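Local coordinates for protein beta-N-acetylhexosaminidase (Mycobacterium smegmatis, PDB 4YYF) that probably hydrolyses terminal non-reducing N-acetyl-D-hexosamine residues from N-acetyl-beta-D-hexosaminides, as a glycoside hydrolase of family 3, at residues D231-V234 against P235-T238; I71-G74 against S75-L79; A123-L126 against A127-K130. The protein carries 1 engineered substitution. All coordinates share one frame; numbering follows the deposited sequence. Where two conformers were deposited one is given.

Overall arrangement
All three contacts are local and belong to the TIM-barrel domain of family 3. Interaction 2 comes first in the chain, where strand 70-73 runs into its loop; interaction 3 follows on the short helix 123-129, and interaction 1 lies where the chain enters helix 234-239. The centres of interactions 1 and 2 are about 30 Å apart, on opposite sides of the chain's centre. Interaction 3 is about 19 Å from interaction 1 and about 27 Å from interaction 2, again between centres. None touches another: even interactions 1 and 3 are about 12 Å apart at their nearest atoms. The sodium ion, bound by Ala347 and Ser351, belongs to none of them.

Interaction 1 of 3, residues D231-V234 against P235-T238; sequences DDLV and PYRT
The carbonyl oxygen of Val234 is gripped twice. Arg237 N donates to Val234 O at 3.1 Å, and a water donates to Val234 O at 2.7 Å. The same water lies 3.1 Å from Thr238 OG1, so it ties the first turn of the helix to a hydroxyl at the surface. One residue earlier, Tyr236 N makes only a weak bond to Leu233 O.

Above this turn Arg237 doubles back along the chain. Its extended arm, straight from CG to NE, lays the guanidinium flat over the isopropyl group of Val234: the methyl CG2 sits 3.7 Å below the plane, under its centre. Val234 offers that methyl because CG2 lies anti to its own carbonyl carbon while CG1 is anti to the backbone N (chi1 172°). NH1 has a weak bond to Met229 O, whereas NE is covered without any polar partner in the model. Arg237 was deposited in two conformers; this arrangement, and the lack of a partner for NE, hold for the conformer described. The prolyl ring brings Pro235 CD to 3.5 Å from Val234 CB across the peptide bond, as the covalent link largely dictates.

Tyr236 faces inward. Leu233 O lies at the edge of its ring, in the ring plane, and Leu233 CD2 meets Tyr236 CD2 at 4.1 Å. The ring also packs edge-to-face with Phe205. Asp232 OD2 is hydrogen-bonded to His210 ND1, which ties the turn to the neighbouring loop.

A type I turn from Asp231 to Val234, closed by Val234 N to Asp231 O, thus leads straight into a proline-containing first helical turn. It packs against the end of strand 199-205, where Phe205 and Pro206 belong to the Lys-His-Phe-Pro-Gly-His-Gly sequence characteristic of family 3 beta-N-acetylhexosaminidases.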
loop_
_atom_site.group_PDB
_atom_site.type_symbol
_atom_site.label_atom_id
_atom_site.label_comp_id
_atom_site.label_asym_id
_atom_site.label_seq_id
_atom_site.Cartn_x
_atom_site.Cartn_y
_atom_site.Cartn_z
ATOM N N ASP A 231 -4.564 -7.754 -19.988
ATOM C CA ASP A 231 -3.126 -7.815 -19.735
ATOM C C ASP A 231 -2.796 -7.465 -18.282
ATOM O O ASP A 231 -2.683 -8.347 -17.412
ATOM C CB ASP A 231 -2.417 -6.857 -20.712
ATOM C CG ASP A 231 -0.917 -7.070 -20.783
ATOM O OD1 ASP A 231 -0.391 -7.957 -20.087
ATOM O OD2 ASP A 231 -0.262 -6.352 -21.566
ATOM N N ASP A 232 -2.662 -6.174 -18.018
ATOM C CA ASP A 232 -2.249 -5.696 -16.702
ATOM C C ASP A 232 -3.160 -6.137 -15.552
ATOM O O ASP A 232 -2.702 -6.319 -14.427
ATOM C CB ASP A 232 -2.126 -4.163 -16.709
ATOM C CG ASP A 232 -1.285 -3.642 -17.878
ATOM O OD1 ASP A 232 -1.651 -3.922 -19.044
ATOM O OD2 ASP A 232 -0.262 -2.956 -17.632
ATOM N N LEU A 233 -4.449 -6.298 -15.824
ATOM C CA LEU A 233 -5.401 -6.599 -14.755
ATOM C C LEU A 233 -5.517 -8.093 -14.494
ATOM O O LEU A 233 -6.129 -8.508 -13.513
ATOM C CB LEU A 233 -6.791 -6.022 -15.083
ATOM C CG LEU A 233 -6.909 -4.518 -14.843
ATOM C CD1 LEU A 233 -8.181 -3.944 -15.452
ATOM C CD2 LEU A 233 -6.847 -4.206 -13.348
ATOM N N VAL A 234 -4.943 -8.902 -15.381
ATOM C CA VAL A 234 -5.075 -10.359 -15.267
ATOM C C VAL A 234 -4.638 -10.952 -13.905
ATOM O O VAL A 234 -5.375 -11.759 -13.332
ATOM C CB VAL A 234 -4.428 -11.093 -16.475
ATOM C CG1 VAL A 234 -4.401 -12.593 -16.253
ATOM C CG2 VAL A 234 -5.199 -10.759 -17.752
ATOM N N PRO A 235 -3.462 -10.550 -13.375
ATOM C CA PRO A 235 -3.035 -11.112 -12.085
ATOM C C PRO A 235 -4.019 -10.868 -10.929
ATOM O O PRO A 235 -4.180 -11.741 -10.074
ATOM C CB PRO A 235 -1.704 -10.386 -11.816
ATOM C CG PRO A 235 -1.175 -10.075 -13.185
ATOM C CD PRO A 235 -2.397 -9.726 -13.989
ATOM N N TYR A 236 -4.664 -9.705 -10.899
ATOM C CA TYR A 236 -5.616 -9.401 -9.830
ATOM C C TYR A 236 -6.801 -10.367 -9.792
ATOM O O TYR A 236 -7.368 -10.609 -8.731
ATOM C CB TYR A 236 -6.131 -7.960 -9.945
ATOM C CG TYR A 236 -5.060 -6.910 -9.748
ATOM C CD1 TYR A 236 -4.723 -6.464 -8.478
ATOM C CD2 TYR A 236 -4.384 -6.362 -10.835
ATOM C CE1 TYR A 236 -3.740 -5.498 -8.290
ATOM C CE2 TYR A 236 -3.392 -5.397 -10.654
ATOM C CZ TYR A 236 -3.084 -4.973 -9.379
ATOM O OH TYR A 236 -2.106 -4.010 -9.192
ATOM N N ARG A 237 -7.166 -10.920 -10.947
ATOM C CA ARG A 237 -8.335 -11.798 -11.030
ATOM C C ARG A 237 -8.251 -12.987 -10.091
ATOM O O ARG A 237 -9.259 -13.412 -9.548
ATOM C CB ARG A 237 -8.538 -12.324 -12.445
ATOM C CG ARG A 237 -8.818 -11.286 -13.509
ATOM C CD ARG A 237 -8.826 -12.000 -14.847
ATOM N NE ARG A 237 -8.954 -11.119 -16.004
ATOM C CZ ARG A 237 -8.867 -11.545 -17.263
ATOM N NH1 ARG A 237 -9.001 -10.694 -18.271
ATOM N NH2 ARG A 237 -8.644 -12.828 -17.511
ATOM N N THR A 238 -7.055 -13.539 -9.911
ATOM C CA THR A 238 -6.900 -14.650 -8.976
ATOM C C THR A 238 -6.274 -14.233 -7.644
ATOM O O THR A 238 -6.606 -14.793 -6.608
ATOM C CB THR A 238 -6.128 -15.840 -9.575
ATOM O OG1 THR A 238 -4.833 -15.410 -9.973
ATOM C CG2 THR A 238 -6.859 -16.398 -10.785
HETATM O O HOH W 1 -5.283 -14.418 -12.847
#

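Interaction 2 of 3, residues I71-G74 against S75-L79; sequences IMIG and SWTDL
This is a type I turn from Gly74 to Thr77, closed by two hydrogen bonds and roofed by an indole, at the point where strand 70-73 gives way to the loop before helix 86-93. Thr77 N donates to Gly74 O at 3.0 Å, the usual closure of such a turn. The threonine side chain adds a second link: Gly74 N points almost exactly at Thr77 OG1, 2.9 Å away with an N-H...O angle of 177°. That hydroxyl also bonds to Val53 O; since a carbonyl can only accept, its proton goes there, and the turn is fastened to the chain just beyond the neighbouring strand 49-52.

Strand 70-73 is one of the parallel strands of the TIM barrel, hydrogen-bonded between 49-52 and 100-107, and the turn follows its C-terminal end, the side on which barrel enzymes carry their active sites. Trp76 folds back over that end. With CG tucked between the backbone N and carbonyl carbon (chi1 58°), the indole covers Gly74, whose CA stands 3.5 Å from the centroid of the six-membered ring and only 5° off its normal, a clear CH-pi contact. Having no side chain, Gly74 lets the ring come down so closely. The selenium of Met72, a selenomethionine, approaches the same ring at its edge, 4.1 Å from Trp76 CH2, as a Met-aromatic contact.

Ile73 turns toward the other face of the strand, where its CG2 methyl packs tightly on Leu79 CD2 at 3.5 Å and its CD1 meets the methyl CG2 of Thr77, the side chains of Ile73 and Thr77 crossing at about a right angle.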
loop_
_atom_site.group_PDB
_atom_site.type_symbol
_atom_site.label_atom_id
_atom_site.label_comp_id
_atom_site.label_asym_id
_atom_site.label_seq_id
_atom_site.Cartn_x
_atom_site.Cartn_y
_atom_site.Cartn_z
ATOM N N ILE A 71 2.572 3.334 10.508
ATOM C CA ILE A 71 3.795 4.057 10.195
ATOM C C ILE A 71 4.549 3.287 9.121
ATOM O O ILE A 71 4.449 2.061 9.048
ATOM C CB ILE A 71 4.692 4.255 11.436
ATOM C CG1 ILE A 71 5.007 2.912 12.092
ATOM C CG2 ILE A 71 4.019 5.232 12.424
ATOM C CD1 ILE A 71 6.071 3.002 13.206
HETATM N N MSE A 72 5.285 4.002 8.275
HETATM C CA MSE A 72 6.028 3.343 7.216
HETATM C C MSE A 72 7.531 3.533 7.405
HETATM O O MSE A 72 8.001 4.621 7.738
HETATM C CB MSE A 72 5.627 3.860 5.835
HETATM C CG MSE A 72 6.315 3.078 4.726
HETATM SE SE MSE A 72 5.935 3.779 2.968
HETATM C CE MSE A 72 6.837 2.425 1.891
ATOM N N ILE A 73 8.269 2.453 7.183
ATOM C CA ILE A 73 9.718 2.469 7.218
ATOM C C ILE A 73 10.190 2.656 5.779
ATOM O O ILE A 73 9.776 1.918 4.888
ATOM C CB ILE A 73 10.258 1.119 7.721
ATOM C CG1 ILE A 73 9.656 0.758 9.087
ATOM C CG2 ILE A 73 11.772 1.121 7.775
ATOM C CD1 ILE A 73 9.925 1.769 10.185
ATOM N N GLY A 74 11.073 3.622 5.539
ATOM C CA GLY A 74 11.584 3.833 4.196
ATOM C C GLY A 74 13.067 4.096 4.181
ATOM O O GLY A 74 13.734 3.959 5.210
ATOM N N SER A 75 13.592 4.496 3.024
ATOM C CA SER A 75 15.008 4.847 2.917
ATOM C C SER A 75 15.370 6.027 3.832
ATOM O O SER A 75 16.524 6.199 4.202
ATOM C CB SER A 75 15.370 5.177 1.469
ATOM O OG SER A 75 14.522 6.191 0.978
ATOM N N TRP A 76 14.370 6.822 4.198
ATOM C CA TRP A 76 14.553 7.996 5.055
ATOM C C TRP A 76 14.557 7.614 6.545
ATOM O O TRP A 76 14.690 8.471 7.411
ATOM C CB TRP A 76 13.412 8.993 4.792
ATOM C CG TRP A 76 12.082 8.365 5.051
ATOM C CD1 TRP A 76 11.423 8.306 6.243
ATOM C CD2 TRP A 76 11.260 7.671 4.102
ATOM N NE1 TRP A 76 10.242 7.617 6.097
ATOM C CE2 TRP A 76 10.118 7.218 4.793
ATOM C CE3 TRP A 76 11.381 7.389 2.737
ATOM C CZ2 TRP A 76 9.098 6.498 4.162
ATOM C CZ3 TRP A 76 10.368 6.675 2.113
ATOM C CH2 TRP A 76 9.242 6.238 2.824
ATOM N N THR A 77 14.382 6.333 6.846
ATOM C CA THR A 77 14.242 5.903 8.238
ATOM C C THR A 77 15.548 5.380 8.842
ATOM O O THR A 77 16.243 4.553 8.251
ATOM C CB THR A 77 13.161 4.798 8.375
ATOM O OG1 THR A 77 11.952 5.228 7.736
ATOM C CG2 THR A 77 12.877 4.489 9.836
ATOM N N ASP A 78 15.865 5.879 10.032
ATOM C CA ASP A 78 16.887 5.322 10.913
ATOM C C ASP A 78 16.422 3.927 11.374
ATOM O O ASP A 78 15.510 3.825 12.188
ATOM C CB ASP A 78 16.984 6.272 12.107
ATOM C CG ASP A 78 18.036 5.874 13.116
ATOM O OD1 ASP A 78 18.157 4.670 13.440
ATOM O OD2 ASP A 78 18.726 6.793 13.616
ATOM N N LEU A 79 17.047 2.855 10.878
ATOM C CA LEU A 79 16.561 1.491 11.156
ATOM C C LEU A 79 16.895 0.934 12.546
ATOM O O LEU A 79 16.442 -0.155 12.910
ATOM C CB LEU A 79 17.067 0.510 10.096
ATOM C CG LEU A 79 16.633 0.788 8.657
ATOM C CD1 LEU A 79 17.137 -0.303 7.716
ATOM C CD2 LEU A 79 15.128 0.888 8.599
#

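Interaction 3 of 3, residues A123-L126 against A127-K130; sequences AREL and ARTK
Among the backbone bonds, Ala127 N donates to Ala123 O at 3.1 Å in a regular i to i-4 link, but the pattern loosens further along: Arg128 N has only weak bonds, divided between Arg124 O and Glu125 O. Leu126 O receives two donors from the same face of its carbonyl plane, Thr129 N at 3.3 Å and Lys130 N at 2.9 Å.

A side-chain hydroxyl joins in at Glu125 O. Thr129 OG1 donates to it at 2.8 Å, reaching back one turn because the hydroxyl sits between its own backbone N and carbonyl carbon (chi1 60°). Thr129 N adds a weak bond, so the oxygen is gripped mainly by the hydroxyl. This is the C-terminal end of the short helix 123-129 of the barrel domain, which Lys130 leaves for an extended conformation ahead of helix 132-148; Lys130 O bonds to Tyr185 OH.

Among the charged groups, Arg124 and Arg128 run side by side in the same direction. Arg124 CD rests 3.6 Å above the guanidinium plane of Arg128, over its centre, so an aliphatic carbon rather than a second guanidinium covers that face. The two guanidinium planes are 29° apart, and Arg124 NE comes within 4.4 Å of Arg128 NH1. Arg124 NH2 is hydrogen-bonded to Ala164 O. The carboxylate of Glu125 may partly offset the like charges, although Glu125 OE1 stays 4.8 Å from Arg128 NH2 and the two are not in contact.

Apolar contacts lie on the inward side. Leu126 CD2 meets Lys130 CG at 4.0 Å, and both side chains pack on Val135 of helix 132-148, where Leu126 also reaches Ile138.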
loop_
_atom_site.group_PDB
_atom_site.type_symbol
_atom_site.label_atom_id
_atom_site.label_comp_id
_atom_site.label_asym_id
_atom_site.label_seq_id
_atom_site.Cartn_x
_atom_site.Cartn_y
_atom_site.Cartn_z
ATOM N N ALA A 123 12.658 -9.041 -8.608
ATOM C CA ALA A 123 11.522 -9.877 -9.007
ATOM C C ALA A 123 11.774 -10.527 -10.358
ATOM O O ALA A 123 11.460 -11.698 -10.574
ATOM C CB ALA A 123 10.250 -9.025 -9.077
ATOM N N ARG A 124 12.311 -9.748 -11.287
ATOM C CA ARG A 124 12.565 -10.253 -12.630
ATOM C C ARG A 124 13.619 -11.363 -12.636
ATOM O O ARG A 124 13.474 -12.377 -13.328
ATOM C CB ARG A 124 13.003 -9.108 -13.544
ATOM C CG ARG A 124 13.441 -9.569 -14.921
ATOM C CD ARG A 124 13.804 -8.383 -15.778
ATOM N NE ARG A 124 12.617 -7.639 -16.194
ATOM C CZ ARG A 124 12.658 -6.458 -16.804
ATOM N NH1 ARG A 124 13.822 -5.874 -17.033
ATOM N NH2 ARG A 124 11.533 -5.859 -17.169
ATOM N N GLU A 125 14.683 -11.170 -11.865
ATOM C CA GLU A 125 15.733 -12.177 -11.777
ATOM C C GLU A 125 15.223 -13.451 -11.084
ATOM O O GLU A 125 15.604 -14.565 -11.445
ATOM C CB GLU A 125 16.963 -11.602 -11.063
ATOM C CG GLU A 125 18.210 -12.491 -11.110
ATOM C CD GLU A 125 18.897 -12.540 -12.485
ATOM O OE1 GLU A 125 18.280 -12.148 -13.507
ATOM O OE2 GLU A 125 20.071 -12.981 -12.542
ATOM N N LEU A 126 14.352 -13.292 -10.101
ATOM C CA LEU A 126 13.768 -14.463 -9.442
ATOM C C LEU A 126 12.988 -15.302 -10.447
ATOM O O LEU A 126 13.109 -16.531 -10.482
ATOM C CB LEU A 126 12.849 -14.034 -8.310
ATOM C CG LEU A 126 13.515 -13.475 -7.053
ATOM C CD1 LEU A 126 12.443 -13.161 -6.008
ATOM C CD2 LEU A 126 14.530 -14.481 -6.499
ATOM N N ALA A 127 12.206 -14.634 -11.285
ATOM C CA ALA A 127 11.373 -15.355 -12.239
ATOM C C ALA A 127 12.242 -16.074 -13.267
ATOM O O ALA A 127 11.842 -17.098 -13.819
ATOM C CB ALA A 127 10.388 -14.420 -12.905
ATOM N N ARG A 128 13.442 -15.553 -13.505
ATOM C CA ARG A 128 14.323 -16.123 -14.521
ATOM C C ARG A 128 15.163 -17.278 -14.009
ATOM O O ARG A 128 15.617 -18.105 -14.787
ATOM C CB ARG A 128 15.252 -15.047 -15.087
ATOM C CG ARG A 128 14.524 -13.985 -15.866
ATOM C CD ARG A 128 15.446 -12.897 -16.393
ATOM N NE ARG A 128 14.774 -12.154 -17.456
ATOM C CZ ARG A 128 15.225 -11.027 -17.995
ATOM N NH1 ARG A 128 14.532 -10.437 -18.963
ATOM N NH2 ARG A 128 16.358 -10.490 -17.565
ATOM N N THR A 129 15.395 -17.324 -12.704
ATOM C CA THR A 129 16.389 -18.256 -12.162
ATOM C C THR A 129 15.821 -19.238 -11.137
ATOM O O THR A 129 16.512 -20.168 -10.726
ATOM C CB THR A 129 17.565 -17.500 -11.505
ATOM O OG1 THR A 129 17.073 -16.691 -10.428
ATOM C CG2 THR A 129 18.282 -16.615 -12.521
ATOM N N LYS A 130 14.575 -19.016 -10.717
ATOM C CA LYS A 130 13.944 -19.814 -9.670
ATOM C C LYS A 130 12.595 -20.381 -10.111
ATOM O O LYS A 130 11.925 -19.826 -10.985
ATOM C CB LYS A 130 13.713 -18.966 -8.413
ATOM C CG LYS A 130 14.947 -18.237 -7.889
ATOM C CD LYS A 130 15.889 -19.197 -7.188
ATOM C CE LYS A 130 17.217 -18.518 -6.868
ATOM N NZ LYS A 130 18.163 -19.458 -6.206
#